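Local coordinates for protein salicylaldehyde dehydrogenase NahF (Pseudomonas putida, PDB 4JZ6) that probably oxidises salicylaldehyde to salicylate with NAD(+) as electron acceptor, a step in the breakdown of naphthalene, at residues A[275-280]-A[426-431]; A[304-309]-A[414-419]; A[445-450]-A[461-466]. All coordinates share one frame; numbering follows the deposited sequence.

How the interactions relate
All three contacts belong to one mixed sheet of the aldehyde dehydrogenase fold, where strands 306-310, 273-276, 425-429 and 447-450 lie side by side and parallel. Interaction 1 zips 273-276 to 425-429. Interaction 2, whose centre is about 11 Å from it, sets helix 410-418 against strand 306-310, and both its segments fall in the chain between those of interaction 1. Interaction 3 follows later in the sequence, about 17 Å from interaction 1 and 15 Å from interaction 2 between centres; there strand 447-450 meets the loop carrying Tyr463. Strand 447-450 lies at one edge of the sheet within the chain and pairs with a strand of the second subunit, while the loop after it leads to the substrate pocket.

Interaction 1: residues A[275-280]-A[426-431]; sequences IVLDDA and SGVFGR. With SO4 (sulfate ion), chain E.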
loop_
_atom_site.group_PDB
_atom_site.type_symbol
_atom_site.label_atom_id
_atom_site.label_comp_id
_atom_site.label_asym_id
_atom_site.label_seq_id
_atom_site.Cartn_x
_atom_site.Cartn_y
_atom_site.Cartn_z
ATOM N N ILE A 275 -12.738 -15.475 20.800
ATOM C CA ILE A 275 -12.329 -16.839 21.115
ATOM C C ILE A 275 -12.415 -17.104 22.619
ATOM O O ILE A 275 -11.698 -16.490 23.420
ATOM C CB ILE A 275 -10.902 -17.132 20.633
ATOM C CG1 ILE A 275 -10.779 -16.857 19.131
ATOM C CG2 ILE A 275 -10.525 -18.565 20.959
ATOM C CD1 ILE A 275 -9.390 -17.049 18.576
ATOM N N VAL A 276 -13.304 -18.019 22.992
ATOM C CA VAL A 276 -13.499 -18.384 24.386
ATOM C C VAL A 276 -12.954 -19.786 24.611
ATOM O O VAL A 276 -13.611 -20.766 24.277
ATOM C CB VAL A 276 -14.990 -18.340 24.758
ATOM C CG1 VAL A 276 -15.180 -18.538 26.242
ATOM C CG2 VAL A 276 -15.597 -17.022 24.322
ATOM N N LEU A 277 -11.746 -19.875 25.162
ATOM C CA LEU A 277 -11.080 -21.164 25.369
ATOM C C LEU A 277 -11.713 -21.885 26.546
ATOM O O LEU A 277 -12.548 -21.312 27.240
ATOM C CB LEU A 277 -9.575 -20.978 25.594
ATOM C CG LEU A 277 -8.825 -20.154 24.539
ATOM C CD1 LEU A 277 -7.452 -19.767 25.025
ATOM C CD2 LEU A 277 -8.723 -20.900 23.225
ATOM N N ASP A 278 -11.322 -23.137 26.780
ATOM C CA ASP A 278 -11.932 -23.920 27.862
ATOM C C ASP A 278 -11.527 -23.355 29.223
ATOM O O ASP A 278 -12.061 -23.727 30.270
ATOM C CB ASP A 278 -11.618 -25.425 27.729
ATOM C CG ASP A 278 -10.139 -25.758 27.918
ATOM O OD1 ASP A 278 -9.551 -25.410 28.965
ATOM O OD2 ASP A 278 -9.560 -26.404 27.017
ATOM N N ASP A 279 -10.598 -22.413 29.159
ATOM C CA ASP A 279 -9.896 -21.858 30.295
ATOM C C ASP A 279 -10.516 -20.547 30.767
ATOM O O ASP A 279 -10.150 -20.019 31.811
ATOM C CB ASP A 279 -8.477 -21.560 29.827
ATOM C CG ASP A 279 -7.504 -21.503 30.947
ATOM O OD1 ASP A 279 -7.839 -21.974 32.048
ATOM O OD2 ASP A 279 -6.396 -21.001 30.728
ATOM N N ALA A 280 -11.449 -20.023 29.982
ATOM C CA ALA A 280 -11.878 -18.635 30.104
ATOM C C ALA A 280 -12.606 -18.277 31.400
ATOM O O ALA A 280 -13.302 -19.098 31.991
ATOM C CB ALA A 280 -12.723 -18.248 28.898
ATOM N N SER A 426 -10.273 -9.030 16.928
ATOM C CA SER A 426 -10.518 -10.310 17.579
ATOM C C SER A 426 -10.219 -10.226 19.069
ATOM O O SER A 426 -9.464 -9.359 19.520
ATOM C CB SER A 426 -9.664 -11.408 16.943
ATOM O OG SER A 426 -8.288 -11.171 17.195
ATOM N N GLY A 427 -10.824 -11.134 19.829
ATOM C CA GLY A 427 -10.567 -11.225 21.254
ATOM C C GLY A 427 -10.324 -12.664 21.646
ATOM O O GLY A 427 -10.939 -13.569 21.079
ATOM N N VAL A 428 -9.427 -12.884 22.603
ATOM C CA VAL A 428 -9.122 -14.237 23.060
ATOM C C VAL A 428 -9.222 -14.346 24.575
ATOM O O VAL A 428 -8.396 -13.787 25.293
ATOM C CB VAL A 428 -7.703 -14.674 22.641
ATOM C CG1 VAL A 428 -7.450 -16.098 23.077
ATOM C CG2 VAL A 428 -7.509 -14.520 21.138
ATOM N N PHE A 429 -10.223 -15.073 25.064
ATOM C CA PHE A 429 -10.399 -15.232 26.506
ATOM C C PHE A 429 -9.882 -16.561 27.052
ATOM O O PHE A 429 -10.331 -17.633 26.649
ATOM C CB PHE A 429 -11.860 -15.038 26.905
ATOM C CG PHE A 429 -12.220 -13.612 27.196
ATOM C CD1 PHE A 429 -12.310 -13.162 28.503
ATOM C CD2 PHE A 429 -12.465 -12.718 26.165
ATOM C CE1 PHE A 429 -12.644 -11.852 28.775
ATOM C CE2 PHE A 429 -12.791 -11.406 26.431
ATOM C CZ PHE A 429 -12.881 -10.972 27.738
ATOM N N GLY A 430 -8.943 -16.473 27.984
ATOM C CA GLY A 430 -8.409 -17.647 28.646
ATOM C C GLY A 430 -7.681 -17.242 29.910
ATOM O O GLY A 430 -6.966 -16.242 29.922
ATOM N N ARG A 431 -7.865 -18.006 30.980
ATOM C CA ARG A 431 -7.174 -17.717 32.233
ATOM C C ARG A 431 -5.656 -17.936 32.154
ATOM O O ARG A 431 -4.899 -17.230 32.821
ATOM C CB ARG A 431 -7.792 -18.500 33.391
ATOM C CG ARG A 431 -9.102 -17.915 33.882
ATOM C CD ARG A 431 -9.606 -18.618 35.128
ATOM N NE ARG A 431 -10.566 -17.783 35.846
ATOM C CZ ARG A 431 -11.886 -17.931 35.785
ATOM N NH1 ARG A 431 -12.418 -18.898 35.042
ATOM N NH2 ARG A 431 -12.672 -17.113 36.474
HETATM S S SO4 E . -16.207 -18.274 35.713
HETATM O O1 SO4 E . -16.924 -19.535 35.894
HETATM O O2 SO4 E . -15.241 -18.118 36.798
HETATM O O3 SO4 E . -15.506 -18.321 34.435
HETATM O O4 SO4 E . -17.139 -17.144 35.724
#
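Ile275 is gripped at both of its backbone polar atoms by strand 425-429: its N donates to Gly427 O at 2.6 Å, and its O accepts from Phe429 N at 2.6 Å. Leu277 N then donates to Phe429 O at 3.0 Å. Val428 CA adds a CA-H...O contact to Ile275 O.

This ladder, with Ile275 opposite Val428 and Val276 opposite Phe429, makes strands 273-276 and 425-429 parallel neighbours in the alpha/beta sheet of the aldehyde dehydrogenase fold, although 145 residues lie between segments 275-280 and 426-431. Beyond it the chain leaves strand 273-276 through a type I turn, Leu277 to Ala280, closed by Ala280 N to Leu277 O.

Apolar contacts follow the two faces. Ile275 and Val428 point the same way, Ile275 CD1 lying 4.1 Å from Val428 CG2, while Leu277 CD1 reaches Val428 CG1 at 4.2 Å; Val439 of helix 433-442 covers this face. On the other, Ala280 CB packs on Phe429 CB at 3.9 Å, and the Phe429 ring leads on to helix 282-294.

Polar contacts tie the turn to segment 426-431. Arg431 N donates to Asp279 O from above the carbonyl plane (74° out of it), whereas Asp279 OD2 accepts from Asp432 N. The guanidinium of Arg431 turns its edge to a sulfate, probably from the crystallisation liquor: Arg431 NH2 to O2 is 2.8 Å and NH1 to O3 is 3.2 Å.

Interaction 2: residues A[304-309]-A[414-419]; sequences TERLVV and IRIAND
Arg306 reaches from its strand to the C-terminal end of helix 410-418 and has the most surface buried of any residue here. Its chain is extended from CG to NE, which carries the guanidinium out to two acceptors. NH1 donates to Ile416 O at 2.9 Å, a bent bond (133° at the hydrogen) whose donor stands above the carbonyl plane and whose acceptor is tilted from the guanidinium plane. NH2 forms a salt bridge with Asp419 OD2 at 3.3 Å. That bond is straighter, uses the syn lone pair of the carboxylate, and lies in the guanidinium plane; the two flat groups are only 23° from coplanar. A positive group beside carbonyls at a helix C-terminus would probably be favourable electrostatically.

Tyr393 fixes both partners from outside: its backbone O accepts from Arg306 NE, its ring makes a cation-pi contact with Arg306, and its OH bonds Asp419 OD1. An alanine in place of Arg306 would probably leave Asp419 OD2 without its cation and Ile416 O without this donor, and open a gap beside the Tyr393 ring.

The side chain of Ile416 has two neighbours here. Its CG2, anti to the backbone N, lies over one face of the Arg306 guanidinium, 4.3 Å from NH1, and also meets Val308 CG1 at 3.8 Å, the two side chains lying alongside with opposed directions.

Strand 306-309 and helix 414-418 run nearly antiparallel (165°), their axes approaching to 9.6 Å. This suits a beta-alpha-beta crossover: helix 410-418 links strand 401-407 to strand 425-429, passing over 306-310 and 273-276, while helix 311-327 touches Leu307 and Val309.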
loop_
_atom_site.group_PDB
_atom_site.type_symbol
_atom_site.label_atom_id
_atom_site.label_comp_id
_atom_site.label_asym_id
_atom_site.label_seq_id
_atom_site.Cartn_x
_atom_site.Cartn_y
_atom_site.Cartn_z
ATOM N N THR A 304 -18.510 -7.960 17.230
ATOM C CA THR A 304 -18.270 -9.377 17.432
ATOM C C THR A 304 -19.279 -10.184 16.624
ATOM O O THR A 304 -20.452 -10.266 16.992
ATOM C CB THR A 304 -18.405 -9.736 18.908
ATOM O OG1 THR A 304 -17.663 -8.796 19.694
ATOM C CG2 THR A 304 -17.887 -11.134 19.155
ATOM N N GLU A 305 -18.831 -10.767 15.514
ATOM C CA GLU A 305 -19.732 -11.513 14.637
ATOM C C GLU A 305 -19.649 -13.020 14.861
ATOM O O GLU A 305 -20.524 -13.766 14.434
ATOM C CB GLU A 305 -19.460 -11.181 13.170
ATOM C CG GLU A 305 -19.637 -9.710 12.828
ATOM C CD GLU A 305 -20.524 -9.490 11.618
ATOM O OE1 GLU A 305 -20.964 -10.491 11.013
ATOM O OE2 GLU A 305 -20.791 -8.316 11.277
ATOM N N ARG A 306 -18.590 -13.462 15.530
ATOM C CA ARG A 306 -18.435 -14.869 15.877
ATOM C C ARG A 306 -18.086 -15.015 17.348
ATOM O O ARG A 306 -17.343 -14.204 17.907
ATOM C CB ARG A 306 -17.311 -15.510 15.064
ATOM C CG ARG A 306 -17.644 -15.864 13.632
ATOM C CD ARG A 306 -16.355 -16.013 12.854
ATOM N NE ARG A 306 -16.483 -16.883 11.692
ATOM C CZ ARG A 306 -15.457 -17.511 11.122
ATOM N NH1 ARG A 306 -14.230 -17.365 11.612
ATOM N NH2 ARG A 306 -15.654 -18.290 10.067
ATOM N N LEU A 307 -18.621 -16.062 17.963
ATOM C CA LEU A 307 -18.176 -16.490 19.274
ATOM C C LEU A 307 -17.655 -17.915 19.122
ATOM O O LEU A 307 -18.444 -18.867 19.143
ATOM C CB LEU A 307 -19.337 -16.473 20.273
ATOM C CG LEU A 307 -19.931 -15.160 20.808
ATOM C CD1 LEU A 307 -18.847 -14.291 21.420
ATOM C CD2 LEU A 307 -20.698 -14.387 19.742
ATOM N N VAL A 308 -16.344 -18.079 18.939
ATOM C CA VAL A 308 -15.790 -19.438 18.876
ATOM C C VAL A 308 -15.464 -19.952 20.285
ATOM O O VAL A 308 -14.562 -19.459 20.964
ATOM C CB VAL A 308 -14.622 -19.611 17.833
ATOM C CG1 VAL A 308 -14.955 -18.890 16.540
ATOM C CG2 VAL A 308 -13.314 -19.112 18.357
ATOM N N VAL A 309 -16.259 -20.917 20.738
ATOM C CA VAL A 309 -16.182 -21.378 22.119
ATOM C C VAL A 309 -15.846 -22.863 22.211
ATOM O O VAL A 309 -16.287 -23.667 21.388
ATOM C CB VAL A 309 -17.501 -21.101 22.874
ATOM C CG1 VAL A 309 -17.791 -19.617 22.906
ATOM C CG2 VAL A 309 -18.642 -21.818 22.207
ATOM N N ILE A 414 -7.806 -21.833 16.610
ATOM C CA ILE A 414 -6.970 -21.043 15.714
ATOM C C ILE A 414 -7.397 -21.254 14.264
ATOM O O ILE A 414 -7.488 -20.298 13.488
ATOM C CB ILE A 414 -5.475 -21.391 15.888
ATOM C CG1 ILE A 414 -5.020 -21.017 17.303
ATOM C CG2 ILE A 414 -4.626 -20.678 14.851
ATOM C CD1 ILE A 414 -3.594 -21.379 17.617
ATOM N N ARG A 415 -7.680 -22.509 13.919
ATOM C CA ARG A 415 -8.114 -22.873 12.574
ATOM C C ARG A 415 -9.373 -22.105 12.181
ATOM O O ARG A 415 -9.409 -21.444 11.140
ATOM C CB ARG A 415 -8.369 -24.380 12.496
ATOM C CG ARG A 415 -8.419 -24.948 11.089
ATOM C CD ARG A 415 -8.220 -26.460 11.098
ATOM N NE ARG A 415 -9.314 -27.180 11.760
ATOM C CZ ARG A 415 -9.165 -27.994 12.807
ATOM N NH1 ARG A 415 -7.961 -28.205 13.331
ATOM N NH2 ARG A 415 -10.222 -28.606 13.332
ATOM N N ILE A 416 -10.393 -22.186 13.032
ATOM C CA ILE A 416 -11.671 -21.526 12.786
ATOM C C ILE A 416 -11.529 -20.009 12.697
ATOM O O ILE A 416 -12.137 -19.370 11.841
ATOM C CB ILE A 416 -12.704 -21.897 13.865
ATOM C CG1 ILE A 416 -12.976 -23.401 13.827
ATOM C CG2 ILE A 416 -13.999 -21.114 13.676
ATOM C CD1 ILE A 416 -13.840 -23.888 14.950
ATOM N N ALA A 417 -10.713 -19.429 13.565
ATOM C CA ALA A 417 -10.478 -17.995 13.497
ATOM C C ALA A 417 -9.776 -17.654 12.188
ATOM O O ALA A 417 -10.149 -16.710 11.497
ATOM C CB ALA A 417 -9.663 -17.522 14.687
ATOM N N ASN A 418 -8.767 -18.445 11.844
ATOM C CA ASN A 418 -7.969 -18.178 10.655
ATOM C C ASN A 418 -8.647 -18.539 9.332
ATOM O O ASN A 418 -8.156 -18.173 8.260
ATOM C CB ASN A 418 -6.608 -18.869 10.759
ATOM C CG ASN A 418 -5.586 -18.028 11.497
ATOM O OD1 ASN A 418 -5.771 -16.826 11.676
ATOM N ND2 ASN A 418 -4.496 -18.654 11.919
ATOM N N ASP A 419 -9.771 -19.248 9.394
ATOM C CA ASP A 419 -10.445 -19.637 8.158
ATOM C C ASP A 419 -11.426 -18.570 7.645
ATOM O O ASP A 419 -12.028 -18.721 6.583
ATOM C CB ASP A 419 -11.085 -21.027 8.281
ATOM C CG ASP A 419 -12.583 -20.981 8.565
ATOM O OD1 ASP A 419 -13.301 -21.868 8.045
ATOM O OD2 ASP A 419 -13.048 -20.085 9.311
#

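Interaction 3: residues A[445-450]-A[461-466]; sequences YGCVHI and APYGGT. With NK (salicylaldehyde), chain B.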
loop_
_atom_site.group_PDB
_atom_site.type_symbol
_atom_site.label_atom_id
_atom_site.label_comp_id
_atom_site.label_asym_id
_atom_site.label_seq_id
_atom_site.Cartn_x
_atom_site.Cartn_y
_atom_site.Cartn_z
ATOM N N TYR A 445 -5.177 -11.387 12.339
ATOM C CA TYR A 445 -6.035 -10.242 12.635
ATOM C C TYR A 445 -5.233 -8.972 12.897
ATOM O O TYR A 445 -4.158 -9.013 13.500
ATOM C CB TYR A 445 -6.977 -10.571 13.808
ATOM C CG TYR A 445 -8.038 -11.571 13.404
ATOM C CD1 TYR A 445 -9.317 -11.151 13.049
ATOM C CD2 TYR A 445 -7.750 -12.930 13.333
ATOM C CE1 TYR A 445 -10.276 -12.061 12.649
ATOM C CE2 TYR A 445 -8.702 -13.845 12.935
ATOM C CZ TYR A 445 -9.964 -13.407 12.597
ATOM O OH TYR A 445 -10.917 -14.317 12.203
ATOM N N GLY A 446 -5.750 -7.847 12.417
ATOM C CA GLY A 446 -5.104 -6.570 12.633
ATOM C C GLY A 446 -5.113 -6.178 14.098
ATOM O O GLY A 446 -4.202 -5.496 14.566
ATOM N N CYS A 447 -6.148 -6.604 14.818
ATOM C CA CYS A 447 -6.264 -6.323 16.246
ATOM C C CYS A 447 -6.582 -7.594 17.032
ATOM O O CYS A 447 -7.556 -8.293 16.728
ATOM C CB CYS A 447 -7.356 -5.289 16.493
ATOM S SG CYS A 447 -7.259 -3.849 15.414
ATOM N N VAL A 448 -5.758 -7.889 18.038
ATOM C CA VAL A 448 -5.985 -9.030 18.927
ATOM C C VAL A 448 -6.053 -8.553 20.379
ATOM O O VAL A 448 -5.149 -7.866 20.859
ATOM C CB VAL A 448 -4.872 -10.090 18.787
ATOM C CG1 VAL A 448 -5.058 -11.196 19.802
ATOM C CG2 VAL A 448 -4.864 -10.659 17.383
ATOM N N HIS A 449 -7.128 -8.906 21.079
ATOM C CA HIS A 449 -7.294 -8.448 22.455
ATOM C C HIS A 449 -7.372 -9.599 23.445
ATOM O O HIS A 449 -8.364 -10.336 23.487
ATOM C CB HIS A 449 -8.510 -7.533 22.568
ATOM C CG HIS A 449 -8.435 -6.345 21.664
ATOM N ND1 HIS A 449 -7.486 -5.356 21.816
ATOM C CD2 HIS A 449 -9.165 -6.003 20.578
ATOM C CE1 HIS A 449 -7.643 -4.449 20.872
ATOM N NE2 HIS A 449 -8.657 -4.814 20.107
ATOM N N ILE A 450 -6.313 -9.753 24.236
ATOM C CA ILE A 450 -6.239 -10.847 25.200
ATOM C C ILE A 450 -7.106 -10.532 26.413
ATOM O O ILE A 450 -6.825 -9.599 27.172
ATOM C CB ILE A 450 -4.797 -11.128 25.638
ATOM C CG1 ILE A 450 -3.909 -11.403 24.417
ATOM C CG2 ILE A 450 -4.762 -12.286 26.614
ATOM C CD1 ILE A 450 -4.441 -12.471 23.480
ATOM N N ALA A 461 -2.736 3.643 18.586
ATOM C CA ALA A 461 -2.557 2.273 18.137
ATOM C C ALA A 461 -3.074 2.127 16.725
ATOM O O ALA A 461 -4.172 2.581 16.425
ATOM C CB ALA A 461 -3.280 1.326 19.064
ATOM N N PRO A 462 -2.284 1.480 15.855
ATOM C CA PRO A 462 -2.653 1.322 14.446
ATOM C C PRO A 462 -3.965 0.567 14.324
ATOM O O PRO A 462 -4.168 -0.420 15.041
ATOM C CB PRO A 462 -1.506 0.478 13.877
ATOM C CG PRO A 462 -0.958 -0.247 15.041
ATOM C CD PRO A 462 -1.070 0.720 16.188
ATOM N N TYR A 463 -4.847 1.036 13.445
ATOM C CA TYR A 463 -6.119 0.362 13.231
ATOM C C TYR A 463 -6.292 -0.075 11.776
ATOM O O TYR A 463 -6.302 0.751 10.856
ATOM C CB TYR A 463 -7.288 1.240 13.671
ATOM C CG TYR A 463 -8.600 0.504 13.652
ATOM C CD1 TYR A 463 -9.023 -0.225 14.756
ATOM C CD2 TYR A 463 -9.415 0.521 12.525
ATOM C CE1 TYR A 463 -10.226 -0.913 14.743
ATOM C CE2 TYR A 463 -10.617 -0.163 12.502
ATOM C CZ TYR A 463 -11.018 -0.879 13.611
ATOM O OH TYR A 463 -12.218 -1.554 13.586
ATOM N N GLY A 464 -6.434 -1.383 11.584
ATOM C CA GLY A 464 -6.603 -1.959 10.265
ATOM C C GLY A 464 -6.686 -3.473 10.309
ATOM O O GLY A 464 -6.523 -4.075 11.370
ATOM N N GLY A 465 -6.933 -4.088 9.153
ATOM C CA GLY A 465 -7.028 -5.537 9.069
ATOM C C GLY A 465 -6.198 -6.172 7.965
ATOM O O GLY A 465 -5.503 -5.484 7.220
ATOM N N THR A 466 -6.271 -7.497 7.870
ATOM C CA THR A 466 -5.599 -8.251 6.816
ATOM C C THR A 466 -6.654 -8.858 5.909
ATOM O O THR A 466 -7.847 -8.775 6.200
ATOM C CB THR A 466 -4.758 -9.407 7.395
ATOM O OG1 THR A 466 -5.629 -10.419 7.917
ATOM C CG2 THR A 466 -3.867 -8.909 8.518
HETATM O OAH NK B . -15.926 -0.680 12.401
HETATM C CAD NK B . -16.121 0.509 12.254
HETATM C CAA NK B . -15.417 1.401 13.201
HETATM C CAC NK B . -14.047 1.287 13.429
HETATM C CAG NK B . -13.434 2.148 14.334
HETATM C CAI NK B . -14.176 3.096 15.014
HETATM C CAE NK B . -15.537 3.204 14.794
HETATM C CAB NK B . -16.163 2.352 13.885
HETATM O OAF NK B . -17.512 2.419 13.631
HETATM O O HOH W 1 -4.715 -2.533 13.818
#
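The ring of Tyr463 is met by Cys447 and by the bound salicylaldehyde, both at oblique angles that are neither face-on nor edge-on. Cys447 SG comes to CD1 of the ring at 4.1 Å and stands 4.8 Å from its centroid, 43° off the ring normal, a sulfur-aromatic contact. At the far end of the phenol, Tyr463 OH is the atom nearest the ligand, 3.4 Å from its carbon CAC, with CE2 and CZ a little farther away. The ring thus has the cysteine by the atom nearer its backbone and the ligand by its hydroxyl end. With CG anti to the backbone N (chi1 -172°), the tyrosine extends from its loop to reach the ring of the bound salicylaldehyde.

Backbone packing supports the same loop. Gly446 CA points a hydrogen at Gly464 O, 3.1 Å away and nearly straight at 165°. A CB on Gly446 would sit 1.6 Å from Gly464 O, so this close approach depends on a residue without one. Cys447 SG also lies 4.1 Å from Gly464 O. A water bridges the segments: it is placed to donate to Gly446 O (3.1 Å) and Pro462 O, and accepts weakly from Gly464 N.

On the strand side, 447-450 pairs in parallel with a strand of the second subunit, and His449 meets Trp488 of that subunit edge-to-face. On the loop side lies one edge of the aldehyde dehydrogenase active site: the loop after strand 447-450 brings Tyr463 into the salicylaldehyde pocket with Trp113, Cys301 and Met302, and sets Gly464 beside Glu267, the predicted active-site residue, about 3 Å away between nearest atoms.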